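Local coordinates for protein putative beta-glucosidase (Bifidobacterium adolescentis, PDB 5WAB) that hydrolyses beta-glucosidic linkages as a glycoside hydrolase family 3 enzyme and may also release terminal arabinopyranose from ginsenosides, at residues A[79-84]-A[603-608]; A[489-494]-A[579-584]; A[570-575]-A[616-621]; A[127-132]-A[527-532]; A[314-319]-A[465-470]. All coordinates share one frame; numbering follows the deposited sequence.

In the fold
Contacts 1, 2 and 4 join different domains; contact 3 lies inside the fibronectin type III-like domain and contact 5 inside the C-terminal domain. Contacts 1 and 2 join the fibronectin-like domain to the N-terminal TIM-barrel-type and C-terminal domains, respectively. Their centres are about 10 Å apart, and they use neighbouring strands 601-610 and 580-590 of one sheet. Contact 3 is in the facing sheet of that domain, its centre about 13 Å from that of contact 1. Contact 4 links the N-terminal and C-terminal domains. Contact 5 is the edge of the mixed sheet, about 24 Å from contact 3 between centres. Along the chain, contact 1 spans contacts 2, 4 and 5, so distant sequence regions converge at one junction.

Contact 1. Residues A[79-84]-A[603-608]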
# COMPACT_ATOMS: atom_id res chain seq x y z
N SER A 79 -7.60 -3.04 1.24
CA SER A 79 -9.05 -2.91 1.20
C SER A 79 -9.67 -2.85 2.59
O SER A 79 -10.85 -2.48 2.71
CB SER A 79 -9.65 -4.07 0.41
OG SER A 79 -9.03 -4.20 -0.86
N SER A 80 -8.93 -3.21 3.63
CA SER A 80 -9.48 -3.30 4.98
C SER A 80 -9.68 -1.94 5.64
O SER A 80 -10.60 -1.79 6.45
CB SER A 80 -8.55 -4.15 5.86
OG SER A 80 -7.30 -3.50 6.02
N TRP A 81 -8.84 -0.95 5.31
CA TRP A 81 -8.86 0.36 5.98
C TRP A 81 -8.84 0.19 7.50
O TRP A 81 -9.49 0.93 8.24
CB TRP A 81 -10.08 1.18 5.53
CG TRP A 81 -10.07 1.56 4.06
CD1 TRP A 81 -9.89 0.71 3.01
CD2 TRP A 81 -10.30 2.86 3.50
NE1 TRP A 81 -9.97 1.41 1.82
CE2 TRP A 81 -10.22 2.72 2.10
CE3 TRP A 81 -10.55 4.12 4.04
CZ2 TRP A 81 -10.39 3.81 1.24
CZ3 TRP A 81 -10.72 5.19 3.18
CH2 TRP A 81 -10.63 5.03 1.80
N ASN A 82 -8.08 -0.80 7.97
CA ASN A 82 -8.13 -1.26 9.35
C ASN A 82 -6.71 -1.30 9.91
O ASN A 82 -6.06 -2.36 9.91
CB ASN A 82 -8.79 -2.63 9.46
CG ASN A 82 -9.13 -3.01 10.89
OD1 ASN A 82 -8.60 -2.44 11.85
ND2 ASN A 82 -10.02 -3.99 11.05
N PRO A 83 -6.20 -0.17 10.39
CA PRO A 83 -4.83 -0.17 10.95
C PRO A 83 -4.64 -1.13 12.10
O PRO A 83 -3.56 -1.72 12.23
CB PRO A 83 -4.64 1.29 11.39
CG PRO A 83 -5.57 2.07 10.49
CD PRO A 83 -6.76 1.19 10.29
N GLU A 84 -5.67 -1.33 12.93
CA GLU A 84 -5.51 -2.25 14.05
C GLU A 84 -5.29 -3.68 13.55
O GLU A 84 -4.41 -4.39 14.05
CB GLU A 84 -6.73 -2.18 14.98
CG GLU A 84 -6.91 -0.85 15.71
CD GLU A 84 -7.57 0.22 14.85
OE1 GLU A 84 -8.08 -0.12 13.76
OE2 GLU A 84 -7.58 1.40 15.25
N LYS A 603 -8.56 12.78 4.02
CA LYS A 603 -7.85 13.28 5.19
C LYS A 603 -8.24 12.57 6.48
O LYS A 603 -7.87 13.04 7.57
CB LYS A 603 -8.05 14.79 5.34
CG LYS A 603 -7.37 15.61 4.25
CD LYS A 603 -5.86 15.39 4.22
CE LYS A 603 -5.19 16.26 3.17
NZ LYS A 603 -3.71 16.11 3.18
N GLY A 604 -8.97 11.46 6.41
CA GLY A 604 -9.30 10.69 7.59
C GLY A 604 -10.28 9.57 7.31
O GLY A 604 -11.05 9.64 6.35
N PHE A 605 -10.23 8.51 8.12
CA PHE A 605 -11.16 7.40 7.96
C PHE A 605 -11.24 6.61 9.25
O PHE A 605 -10.33 6.65 10.08
CB PHE A 605 -10.79 6.50 6.77
CG PHE A 605 -9.44 5.83 6.90
CD1 PHE A 605 -9.31 4.61 7.54
CD2 PHE A 605 -8.31 6.42 6.35
CE1 PHE A 605 -8.07 4.00 7.65
CE2 PHE A 605 -7.07 5.81 6.46
CZ PHE A 605 -6.95 4.60 7.10
N ARG A 606 -12.37 5.91 9.41
CA ARG A 606 -12.61 5.08 10.58
C ARG A 606 -13.51 3.92 10.18
O ARG A 606 -14.59 4.13 9.63
CB ARG A 606 -13.27 5.88 11.70
CG ARG A 606 -13.39 5.06 12.96
CD ARG A 606 -12.04 4.48 13.43
NE ARG A 606 -12.18 3.79 14.71
CZ ARG A 606 -11.23 3.04 15.26
NH1 ARG A 606 -10.06 2.87 14.65
NH2 ARG A 606 -11.44 2.43 16.43
N LYS A 607 -13.06 2.69 10.44
CA LYS A 607 -13.86 1.50 10.22
C LYS A 607 -14.53 1.11 11.53
O LYS A 607 -13.88 1.06 12.57
CB LYS A 607 -13.02 0.34 9.68
CG LYS A 607 -13.84 -0.86 9.19
CD LYS A 607 -12.97 -1.88 8.49
CE LYS A 607 -13.78 -2.87 7.69
NZ LYS A 607 -12.88 -3.73 6.86
N VAL A 608 -15.83 0.83 11.47
CA VAL A 608 -16.64 0.54 12.65
C VAL A 608 -17.42 -0.75 12.40
O VAL A 608 -18.13 -0.87 11.40
CB VAL A 608 -17.60 1.69 12.98
CG1 VAL A 608 -18.29 1.43 14.29
CG2 VAL A 608 -16.86 3.01 13.02
O HOH W 1 -12.47 -4.99 4.35
O HOH W 2 -10.09 2.17 10.85
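Lys-607 reaches over Ser-80 with an extended chain, and its ammonium has several partners. NZ donates to Ser-80 O at 3.0 Å, in the carbonyl plane and on a lone pair. It also forms a salt bridge with Glu-314 and a hydrogen bond with Ser-491 OG. Water 1 weakly links Lys-607 NZ to Ser-79 O. Water 2 makes a second bridge: it donates to Trp-81 O at 3.0 Å and accepts from Lys-607 N. The segments meet where the N-terminal domain of this family 3 enzyme rests on strand 601-610 of the fibronectin type III-like domain. Here the Trp-81 six-membered ring turns its edge to the face of Phe-605, an edge-to-face pair with centroids 5.1 Å apart and planes at 74°. Trp-81 CE3 comes within 3.5 Å of Phe-605 CG. The indole NE1 donates elsewhere, to Lys-493 O. Pro-83 CD meets the edge of the Phe-605 ring. Arg-606 NH1 makes a salt bridge to Glu-84 OE2 at 2.9 Å (N-H...O angle 158°). That oxygen lies in the guanidinium plane; NH1 meets it on the syn side but 34° out of the carboxylate plane. Asn-82 OD1 caps helix 83-99 by accepting from Leu-85 N.

Contact 2. Residues A[489-494]-A[579-584]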
# COMPACT_ATOMS: atom_id res chain seq x y z
N SER A 489 -19.97 -10.50 6.54
CA SER A 489 -20.25 -9.61 5.42
C SER A 489 -18.95 -9.00 4.90
O SER A 489 -18.06 -8.65 5.69
CB SER A 489 -21.19 -8.48 5.84
OG SER A 489 -21.22 -7.46 4.86
N PRO A 490 -18.80 -8.85 3.58
CA PRO A 490 -17.61 -8.17 3.04
C PRO A 490 -17.64 -6.70 3.41
O PRO A 490 -18.71 -6.09 3.48
CB PRO A 490 -17.72 -8.38 1.53
CG PRO A 490 -19.15 -8.68 1.29
CD PRO A 490 -19.75 -9.25 2.53
N SER A 491 -16.46 -6.14 3.68
CA SER A 491 -16.37 -4.75 4.10
C SER A 491 -15.26 -3.97 3.41
O SER A 491 -14.90 -2.87 3.87
CB SER A 491 -16.17 -4.68 5.62
OG SER A 491 -15.05 -5.45 6.05
N GLY A 492 -14.70 -4.49 2.31
CA GLY A 492 -13.57 -3.85 1.68
C GLY A 492 -13.98 -2.63 0.88
O GLY A 492 -15.02 -2.61 0.23
N LYS A 493 -13.13 -1.61 0.93
CA LYS A 493 -13.27 -0.41 0.12
C LYS A 493 -12.05 -0.29 -0.79
O LYS A 493 -10.93 -0.60 -0.39
CB LYS A 493 -13.39 0.85 0.99
CG LYS A 493 -14.52 0.82 2.01
CD LYS A 493 -15.90 0.82 1.35
CE LYS A 493 -16.98 0.98 2.41
NZ LYS A 493 -18.37 0.96 1.84
N LEU A 494 -12.28 0.18 -2.02
CA LEU A 494 -11.19 0.28 -2.98
C LEU A 494 -10.11 1.22 -2.49
O LEU A 494 -10.38 2.38 -2.14
CB LEU A 494 -11.72 0.75 -4.34
CG LEU A 494 -12.51 -0.25 -5.19
CD1 LEU A 494 -12.92 0.40 -6.50
CD2 LEU A 494 -11.68 -1.49 -5.44
N ASP A 579 -25.12 -7.97 10.77
CA ASP A 579 -23.93 -7.41 11.41
C ASP A 579 -22.84 -7.23 10.36
O ASP A 579 -22.48 -8.19 9.67
CB ASP A 579 -23.46 -8.31 12.54
CG ASP A 579 -24.54 -8.58 13.58
OD1 ASP A 579 -25.60 -7.92 13.55
OD2 ASP A 579 -24.34 -9.47 14.44
N ALA A 580 -22.33 -6.01 10.22
CA ALA A 580 -21.31 -5.72 9.22
C ALA A 580 -20.57 -4.45 9.61
O ALA A 580 -21.01 -3.69 10.47
CB ALA A 580 -21.91 -5.59 7.82
N ALA A 581 -19.44 -4.22 8.94
CA ALA A 581 -18.59 -3.07 9.20
C ALA A 581 -18.74 -2.03 8.09
O ALA A 581 -18.92 -2.37 6.91
CB ALA A 581 -17.12 -3.48 9.32
N GLU A 582 -18.63 -0.76 8.47
CA GLU A 582 -18.68 0.36 7.54
C GLU A 582 -17.45 1.23 7.76
O GLU A 582 -17.01 1.43 8.89
CB GLU A 582 -19.96 1.18 7.75
CG GLU A 582 -20.09 2.43 6.88
CD GLU A 582 -20.18 2.11 5.40
OE1 GLU A 582 -21.32 1.99 4.89
OE2 GLU A 582 -19.12 1.98 4.75
N THR A 583 -16.90 1.75 6.67
CA THR A 583 -15.72 2.60 6.74
C THR A 583 -16.11 4.01 6.34
O THR A 583 -16.29 4.30 5.15
CB THR A 583 -14.60 2.06 5.84
OG1 THR A 583 -14.22 0.76 6.30
CG2 THR A 583 -13.39 2.99 5.88
N VAL A 584 -16.21 4.90 7.33
CA VAL A 584 -16.55 6.29 7.09
C VAL A 584 -15.29 7.03 6.65
O VAL A 584 -14.21 6.83 7.21
CB VAL A 584 -17.15 6.93 8.35
CG1 VAL A 584 -17.47 8.40 8.12
CG2 VAL A 584 -18.40 6.17 8.78
O HOH W 3 -20.27 -9.39 8.83
O HOH W 4 -13.09 -1.01 4.38
O HOH W 5 -16.36 -1.23 5.58
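Ser-489 packs closely on Ala-580. Its CB and OG each lie 3.6 Å from Ala-580 CB. OG stands anti to the backbone N (chi1 167°); it donates to Pro-490 O from above the carbonyl plane and also bonds Tyr-548 N. At the other end, Lys-493 CG slides past Thr-583 CB at 4.0 Å. The Lys-493 chain bends at chi2 and crosses Glu-582 at about a right angle. NZ meets Glu-582 OE2 at 3.2 Å, a salt bridge with a weak hydrogen bond, while Gly-545 O is another acceptor. Glu-582 OE2 uses its anti lone pair to accept from Thr-583 N at 2.9 Å. The middle is looser and bridged by water. Ser-491 CB is 4.0 Å from Ala-581 CB, and waters 4 and 5 lie between Ser-491 O and Thr-583 OG1. Water 3 joins the outer end, from Ser-489 N to Asp-579 O, where the Asp-579 side chain is exposed and its OD1 accepts from Ala-612 N. The contact seats a C-terminal domain loop, between helix 476-484 and strand 498-499, on strand 580-590 of the fibronectin type III-like domain. Strand 601-610 flanks that strand, and Phe-551 of strand 551-560 touches Ala-580 and Glu-582.

Contact 3. Residues A[570-575]-A[616-621]; sequences ATVTNT and AEITFD
Strands 570-574 and 616-621 run antiparallel, with Ala-570/Ile-618 and Val-572/Ala-616 as hydrogen-bonded pairs and Thr-571/Glu-617 as the non-hydrogen-bonded pair between them. Ile-618 N donates to Ala-570 O at 2.9 Å with an N-H...O angle of 172°. The return bond, Ala-570 N to Ile-618 O, is 3.0 Å. Val-572 and Ala-616 exchange an equivalent pair. At the central pair, Thr-571 CA lies 3.4 Å from Ala-616 O in a CA-H...O contact. This is part of a three-stranded sheet of the fibronectin type III-like domain, in which strand 566-574 lies between strands 551-560 and 615-622. The sheet packs against the four-stranded sheet in a beta sandwich. Ala-570, Val-572, Ala-616 and Ile-618 are on the face turned to that second sheet. Val-572 CG1 sits between the backbone N and the carbonyl carbon (chi1 52°), and this methyl is 4.2 Å from Ile-618 CD1. The same CG1 lies 4.4 Å from Ala-616 CB. Val-584 of strand 580-590 touches both Val-572 and Ile-618, and Val-608 touches Ala-616. On the other face lie Thr-571 and Glu-617, where the modelled position of the Glu-617 carboxylate is doubtful.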
# COMPACT_ATOMS: atom_id res chain seq x y z
N ALA A 570 -19.55 12.69 13.81
CA ALA A 570 -20.61 12.06 13.02
C ALA A 570 -21.08 10.77 13.69
O ALA A 570 -20.34 10.14 14.45
CB ALA A 570 -20.12 11.77 11.60
N THR A 571 -22.31 10.36 13.35
CA THR A 571 -22.89 9.11 13.82
C THR A 571 -23.17 8.20 12.63
O THR A 571 -23.80 8.63 11.65
CB THR A 571 -24.20 9.33 14.57
OG1 THR A 571 -23.98 10.14 15.73
CG2 THR A 571 -24.77 7.98 15.02
N VAL A 572 -22.73 6.95 12.71
CA VAL A 572 -23.00 5.95 11.69
C VAL A 572 -23.84 4.85 12.33
O VAL A 572 -23.58 4.44 13.46
CB VAL A 572 -21.70 5.40 11.08
CG1 VAL A 572 -20.76 4.92 12.17
CG2 VAL A 572 -21.99 4.29 10.08
N THR A 573 -24.85 4.38 11.60
CA THR A 573 -25.83 3.45 12.16
C THR A 573 -26.07 2.30 11.20
O THR A 573 -26.26 2.52 10.00
CB THR A 573 -27.15 4.18 12.45
OG1 THR A 573 -26.89 5.34 13.24
CG2 THR A 573 -28.11 3.26 13.19
N ASN A 574 -26.04 1.08 11.71
CA ASN A 574 -26.40 -0.10 10.93
C ASN A 574 -27.92 -0.20 10.90
O ASN A 574 -28.55 -0.56 11.91
CB ASN A 574 -25.77 -1.36 11.52
CG ASN A 574 -25.95 -2.57 10.63
OD1 ASN A 574 -26.88 -2.65 9.83
ND2 ASN A 574 -25.05 -3.54 10.78
N THR A 575 -28.52 0.12 9.75
CA THR A 575 -29.97 0.16 9.60
C THR A 575 -30.54 -1.13 9.01
O THR A 575 -31.63 -1.11 8.43
CB THR A 575 -30.37 1.34 8.72
OG1 THR A 575 -29.77 1.20 7.43
CG2 THR A 575 -29.92 2.65 9.35
N ALA A 616 -22.93 4.23 16.28
CA ALA A 616 -21.67 4.59 16.89
C ALA A 616 -21.32 6.03 16.55
O ALA A 616 -21.52 6.48 15.41
CB ALA A 616 -20.54 3.67 16.43
N GLU A 617 -20.79 6.74 17.53
CA GLU A 617 -20.34 8.11 17.33
C GLU A 617 -18.83 8.10 17.10
O GLU A 617 -18.08 7.58 17.94
CB GLU A 617 -20.67 9.00 18.52
CG GLU A 617 -20.39 10.44 18.25
CD GLU A 617 -21.51 11.00 17.42
OE1 GLU A 617 -22.45 10.26 17.18
OE2 GLU A 617 -21.48 12.17 17.03
N ILE A 618 -18.40 8.68 15.98
CA ILE A 618 -16.99 8.66 15.62
C ILE A 618 -16.55 10.10 15.38
O ILE A 618 -17.33 10.94 14.93
CB ILE A 618 -16.71 7.80 14.38
CG1 ILE A 618 -17.68 8.11 13.26
CG2 ILE A 618 -16.82 6.32 14.74
CD1 ILE A 618 -17.36 7.42 11.97
N THR A 619 -15.27 10.37 15.66
CA THR A 619 -14.72 11.70 15.51
C THR A 619 -13.46 11.66 14.66
O THR A 619 -12.75 10.66 14.61
CB THR A 619 -14.39 12.36 16.87
OG1 THR A 619 -13.44 11.55 17.57
CG2 THR A 619 -15.65 12.51 17.72
N PHE A 620 -13.18 12.79 14.00
CA PHE A 620 -12.00 12.95 13.18
C PHE A 620 -11.32 14.27 13.55
O PHE A 620 -11.98 15.31 13.61
CB PHE A 620 -12.35 12.96 11.68
CG PHE A 620 -13.11 11.75 11.21
CD1 PHE A 620 -12.44 10.65 10.68
CD2 PHE A 620 -14.49 11.71 11.26
CE1 PHE A 620 -13.14 9.54 10.24
CE2 PHE A 620 -15.20 10.61 10.82
CZ PHE A 620 -14.52 9.52 10.30
N ASP A 621 -10.02 14.21 13.82
CA ASP A 621 -9.21 15.41 13.97
C ASP A 621 -8.63 15.79 12.61
O ASP A 621 -8.11 14.94 11.89
CB ASP A 621 -8.07 15.17 14.97
CG ASP A 621 -8.53 15.28 16.42
OD1 ASP A 621 -9.52 15.99 16.69
OD2 ASP A 621 -7.89 14.65 17.29

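Contact 4. Residues A[127-132]-A[527-532]; sequences EDPYLA and GYRYYD
Asp-128 holds CG anti to its backbone N (chi1 -179°), while Tyr-528 places its ring between the backbone N and the carbonyl carbon (chi1 77°); these torsions bring the carboxylate to the phenol. The contact joins two helix N-termini, one in the N-terminal TIM-barrel-type domain and one in the C-terminal domain. Asp-128 is the N-cap of helix 129-144, and its OD2 accepts from Leu-131 N at 3.0 Å. The other oxygen, OD1, is gripped from the C-terminal domain. Tyr-528 OH donates to Asp-128 OD1 at 2.7 Å, from well above the carboxylate plane. Arg-529 brings its guanidinium edge to the same atom and forms a salt bridge. Its NH1 bond is modelled as very short, and its NH2 bond is weak. The carboxylate and guanidinium planes are 22° apart. Such a cluster would probably favour the charged carboxylate. Pro-129 CD meets the Arg-529 tip, 3.4 Å from NH1. Glu-127 OE2 accepts from Tyr-528 N at 2.9 Å and lies at the Tyr-528 ring edge, its carboxylate nearly coplanar with the ring. Its OE1 bonds Thr-497 N. Beyond the segments, Arg-529 NH2 pairs with Glu-601, and Tyr-528 OH accepts from Leu-602 N at the start of strand 601-610. Water 6 donates to Glu-127 O and accepts from Arg-529 NH1, at 2.8 Å from each.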
# COMPACT_ATOMS: atom_id res chain seq x y z
N GLU A 127 -3.19 4.32 -4.19
CA GLU A 127 -2.87 5.48 -5.00
C GLU A 127 -2.88 6.76 -4.20
O GLU A 127 -2.46 7.81 -4.71
CB GLU A 127 -3.87 5.61 -6.15
CG GLU A 127 -5.25 6.08 -5.70
CD GLU A 127 -6.33 5.94 -6.77
OE1 GLU A 127 -6.31 4.94 -7.51
OE2 GLU A 127 -7.18 6.84 -6.87
N ASP A 128 -3.36 6.72 -2.95
CA ASP A 128 -3.50 7.90 -2.12
C ASP A 128 -2.44 7.90 -1.04
O ASP A 128 -2.25 6.87 -0.38
CB ASP A 128 -4.89 7.96 -1.49
CG ASP A 128 -5.07 9.19 -0.63
OD1 ASP A 128 -5.22 10.28 -1.22
OD2 ASP A 128 -5.05 9.08 0.62
N PRO A 129 -1.74 9.02 -0.81
CA PRO A 129 -0.67 9.00 0.21
C PRO A 129 -1.19 8.84 1.63
O PRO A 129 -0.57 8.12 2.42
CB PRO A 129 0.04 10.34 -0.01
CG PRO A 129 -0.99 11.22 -0.65
CD PRO A 129 -1.82 10.31 -1.51
N TYR A 130 -2.32 9.46 1.98
CA TYR A 130 -2.82 9.37 3.35
C TYR A 130 -3.20 7.94 3.70
O TYR A 130 -2.89 7.44 4.79
CB TYR A 130 -4.02 10.29 3.55
CG TYR A 130 -4.54 10.34 4.97
CD1 TYR A 130 -5.42 9.37 5.44
CD2 TYR A 130 -4.19 11.37 5.83
CE1 TYR A 130 -5.91 9.40 6.73
CE2 TYR A 130 -4.69 11.42 7.13
CZ TYR A 130 -5.55 10.43 7.57
OH TYR A 130 -6.05 10.46 8.86
N LEU A 131 -3.93 7.27 2.80
CA LEU A 131 -4.35 5.90 3.05
C LEU A 131 -3.16 4.97 3.19
O LEU A 131 -3.12 4.13 4.09
CB LEU A 131 -5.27 5.44 1.92
CG LEU A 131 -5.88 4.04 2.05
CD1 LEU A 131 -6.86 3.97 3.22
CD2 LEU A 131 -6.56 3.63 0.74
N ALA A 132 -2.17 5.11 2.30
CA ALA A 132 -1.00 4.24 2.36
C ALA A 132 -0.24 4.41 3.67
O ALA A 132 0.19 3.43 4.29
CB ALA A 132 -0.08 4.51 1.16
N GLY A 527 -4.55 9.53 -9.94
CA GLY A 527 -5.70 8.73 -9.56
C GLY A 527 -6.95 9.58 -9.43
O GLY A 527 -7.22 10.47 -10.24
N TYR A 528 -7.71 9.33 -8.35
CA TYR A 528 -8.97 10.03 -8.17
C TYR A 528 -8.77 11.53 -8.00
O TYR A 528 -9.71 12.30 -8.25
CB TYR A 528 -9.72 9.48 -6.95
CG TYR A 528 -9.17 9.95 -5.63
CD1 TYR A 528 -8.06 9.33 -5.07
CD2 TYR A 528 -9.75 11.01 -4.95
CE1 TYR A 528 -7.54 9.76 -3.87
CE2 TYR A 528 -9.23 11.45 -3.74
CZ TYR A 528 -8.12 10.82 -3.20
OH TYR A 528 -7.60 11.24 -2.00
N ARG A 529 -7.58 11.97 -7.61
CA ARG A 529 -7.31 13.40 -7.55
C ARG A 529 -7.54 14.06 -8.90
O ARG A 529 -7.99 15.21 -8.95
CB ARG A 529 -5.87 13.64 -7.08
CG ARG A 529 -5.68 13.43 -5.60
CD ARG A 529 -4.20 13.44 -5.23
NE ARG A 529 -4.01 13.65 -3.80
CZ ARG A 529 -4.15 12.71 -2.88
NH1 ARG A 529 -4.48 11.47 -3.23
NH2 ARG A 529 -3.96 13.00 -1.60
N TYR A 530 -7.26 13.35 -9.99
CA TYR A 530 -7.56 13.87 -11.32
C TYR A 530 -9.01 13.62 -11.69
O TYR A 530 -9.69 14.52 -12.21
CB TYR A 530 -6.63 13.24 -12.35
CG TYR A 530 -7.03 13.55 -13.77
CD1 TYR A 530 -6.70 14.76 -14.36
CD2 TYR A 530 -7.78 12.64 -14.52
CE1 TYR A 530 -7.07 15.05 -15.66
CE2 TYR A 530 -8.17 12.94 -15.81
CZ TYR A 530 -7.81 14.14 -16.37
OH TYR A 530 -8.19 14.43 -17.66
N TYR A 531 -9.50 12.40 -11.46
CA TYR A 531 -10.85 12.04 -11.90
C TYR A 531 -11.90 12.92 -11.24
O TYR A 531 -12.82 13.41 -11.92
CB TYR A 531 -11.12 10.56 -11.58
CG TYR A 531 -10.29 9.57 -12.37
CD1 TYR A 531 -10.26 9.60 -13.76
CD2 TYR A 531 -9.50 8.63 -11.71
CE1 TYR A 531 -9.49 8.68 -14.48
CE2 TYR A 531 -8.73 7.73 -12.41
CZ TYR A 531 -8.73 7.76 -13.79
OH TYR A 531 -7.94 6.85 -14.46
N ASP A 532 -11.78 13.15 -9.94
CA ASP A 532 -12.80 13.91 -9.22
C ASP A 532 -12.71 15.40 -9.49
O ASP A 532 -13.67 16.12 -9.22
CB ASP A 532 -12.69 13.63 -7.72
CG ASP A 532 -12.87 12.15 -7.38
OD1 ASP A 532 -13.22 11.35 -8.28
OD2 ASP A 532 -12.67 11.78 -6.20
O HOH W 6 -3.93 10.01 -5.52

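Contact 5. Residues A[314-319]-A[465-470]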
# COMPACT_ATOMS: atom_id res chain seq x y z
N GLU A 314 -11.06 -9.35 5.15
CA GLU A 314 -11.14 -7.91 4.95
C GLU A 314 -10.33 -7.41 3.75
O GLU A 314 -10.17 -6.20 3.59
CB GLU A 314 -10.73 -7.19 6.23
CG GLU A 314 -11.61 -7.58 7.39
CD GLU A 314 -11.52 -6.63 8.55
OE1 GLU A 314 -11.27 -5.42 8.33
OE2 GLU A 314 -11.70 -7.09 9.69
N SER A 315 -9.85 -8.31 2.90
CA SER A 315 -9.15 -7.92 1.69
C SER A 315 -10.04 -7.94 0.46
O SER A 315 -9.57 -7.63 -0.63
CB SER A 315 -7.94 -8.83 1.46
OG SER A 315 -6.98 -8.63 2.49
N MET A 316 -11.32 -8.29 0.62
CA MET A 316 -12.26 -8.39 -0.50
C MET A 316 -13.13 -7.15 -0.58
O MET A 316 -13.60 -6.64 0.44
CB MET A 316 -13.15 -9.61 -0.34
CG MET A 316 -12.43 -10.84 0.13
SD MET A 316 -13.59 -12.20 0.28
CE MET A 316 -12.60 -13.35 1.22
N VAL A 317 -13.37 -6.68 -1.80
CA VAL A 317 -14.28 -5.58 -2.08
C VAL A 317 -15.44 -6.12 -2.91
O VAL A 317 -15.22 -6.72 -3.97
CB VAL A 317 -13.58 -4.42 -2.80
CG1 VAL A 317 -14.56 -3.27 -3.02
CG2 VAL A 317 -12.36 -3.97 -2.03
N LEU A 318 -16.67 -5.91 -2.43
CA LEU A 318 -17.88 -6.26 -3.17
C LEU A 318 -18.22 -5.11 -4.12
O LEU A 318 -18.61 -4.03 -3.67
CB LEU A 318 -19.03 -6.54 -2.22
CG LEU A 318 -20.36 -7.01 -2.82
CD1 LEU A 318 -20.15 -8.17 -3.76
CD2 LEU A 318 -21.34 -7.40 -1.72
N LEU A 319 -18.10 -5.35 -5.42
CA LEU A 319 -18.34 -4.29 -6.39
C LEU A 319 -19.80 -4.21 -6.82
O LEU A 319 -20.34 -3.10 -6.93
CB LEU A 319 -17.45 -4.48 -7.62
CG LEU A 319 -15.95 -4.37 -7.37
CD1 LEU A 319 -15.18 -4.60 -8.66
CD2 LEU A 319 -15.63 -3.00 -6.78
N GLY A 465 -23.23 -10.70 -9.48
CA GLY A 465 -22.38 -10.38 -8.35
C GLY A 465 -20.92 -10.39 -8.74
O GLY A 465 -20.48 -11.30 -9.45
N ILE A 466 -20.17 -9.38 -8.31
CA ILE A 466 -18.75 -9.25 -8.61
C ILE A 466 -18.01 -8.99 -7.30
O ILE A 466 -18.19 -7.94 -6.67
CB ILE A 466 -18.45 -8.15 -9.63
CG1 ILE A 466 -19.20 -8.41 -10.93
CG2 ILE A 466 -16.95 -8.04 -9.89
CD1 ILE A 466 -18.98 -7.35 -11.96
N LEU A 467 -17.19 -9.94 -6.89
CA LEU A 467 -16.38 -9.82 -5.69
C LEU A 467 -14.92 -9.70 -6.12
O LEU A 467 -14.38 -10.62 -6.75
CB LEU A 467 -16.59 -11.03 -4.77
CG LEU A 467 -15.97 -10.92 -3.38
CD1 LEU A 467 -16.60 -9.78 -2.62
CD2 LEU A 467 -16.16 -12.23 -2.64
N GLU A 468 -14.31 -8.56 -5.83
CA GLU A 468 -12.89 -8.33 -6.11
C GLU A 468 -12.10 -8.77 -4.88
O GLU A 468 -12.10 -8.07 -3.85
CB GLU A 468 -12.64 -6.87 -6.46
CG GLU A 468 -11.17 -6.44 -6.49
CD GLU A 468 -10.31 -7.23 -7.46
OE1 GLU A 468 -9.92 -8.37 -7.14
OE2 GLU A 468 -10.01 -6.70 -8.55
N SER A 469 -11.42 -9.91 -4.98
CA SER A 469 -10.72 -10.50 -3.84
C SER A 469 -9.21 -10.32 -3.92
O SER A 469 -8.51 -10.84 -3.05
CB SER A 469 -11.06 -11.99 -3.72
OG SER A 469 -10.67 -12.71 -4.87
N TRP A 470 -8.71 -9.61 -4.93
CA TRP A 470 -7.29 -9.32 -5.10
C TRP A 470 -6.42 -10.55 -4.91
O TRP A 470 -6.59 -11.56 -5.60
CB TRP A 470 -6.86 -8.23 -4.12
CG TRP A 470 -7.62 -6.96 -4.25
CD1 TRP A 470 -8.58 -6.49 -3.41
CD2 TRP A 470 -7.49 -5.98 -5.30
NE1 TRP A 470 -9.06 -5.28 -3.86
CE2 TRP A 470 -8.41 -4.95 -5.02
CE3 TRP A 470 -6.70 -5.89 -6.44
CZ2 TRP A 470 -8.55 -3.83 -5.84
CZ3 TRP A 470 -6.83 -4.78 -7.26
CH2 TRP A 470 -7.75 -3.76 -6.95
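Leu-467 lies across from Leu-318 in a non-hydrogen-bonded antiparallel pair, at the edge of the mixed sheet of the C-terminal domain. Strand 317-321 is the outermost strand there, and the only antiparallel neighbour of strand 465-468. The Leu-467 side chain leaves CB with CG anti to the backbone N (chi1 -171°). At CG it forks. CD1 turns across the pair, 3.6 Å from Val-317 O and 3.8 Å from Leu-318 CA. It also meets Leu-318 CD1 at 4.1 Å. CD2 goes the other way, to Met-316 SD at 3.9 Å. Met-316 also packs on helix 476-484, through Ala-479, Leu-480 and Val-483. The backbones are held by Val-317 N to Glu-468 O, its return bond, and Leu-319 N to Ile-466 O. On the opposite face Leu-319 CD1 lies beside Glu-468 CB. Glu-468 CG, anti to the backbone N, sits over one face of the Trp-470 ring, offset toward its rim; OE1 accepts from Trp-470 N. At the edge of that ring, CD1 of Trp-470 is 3.2 Å from Ser-315 O.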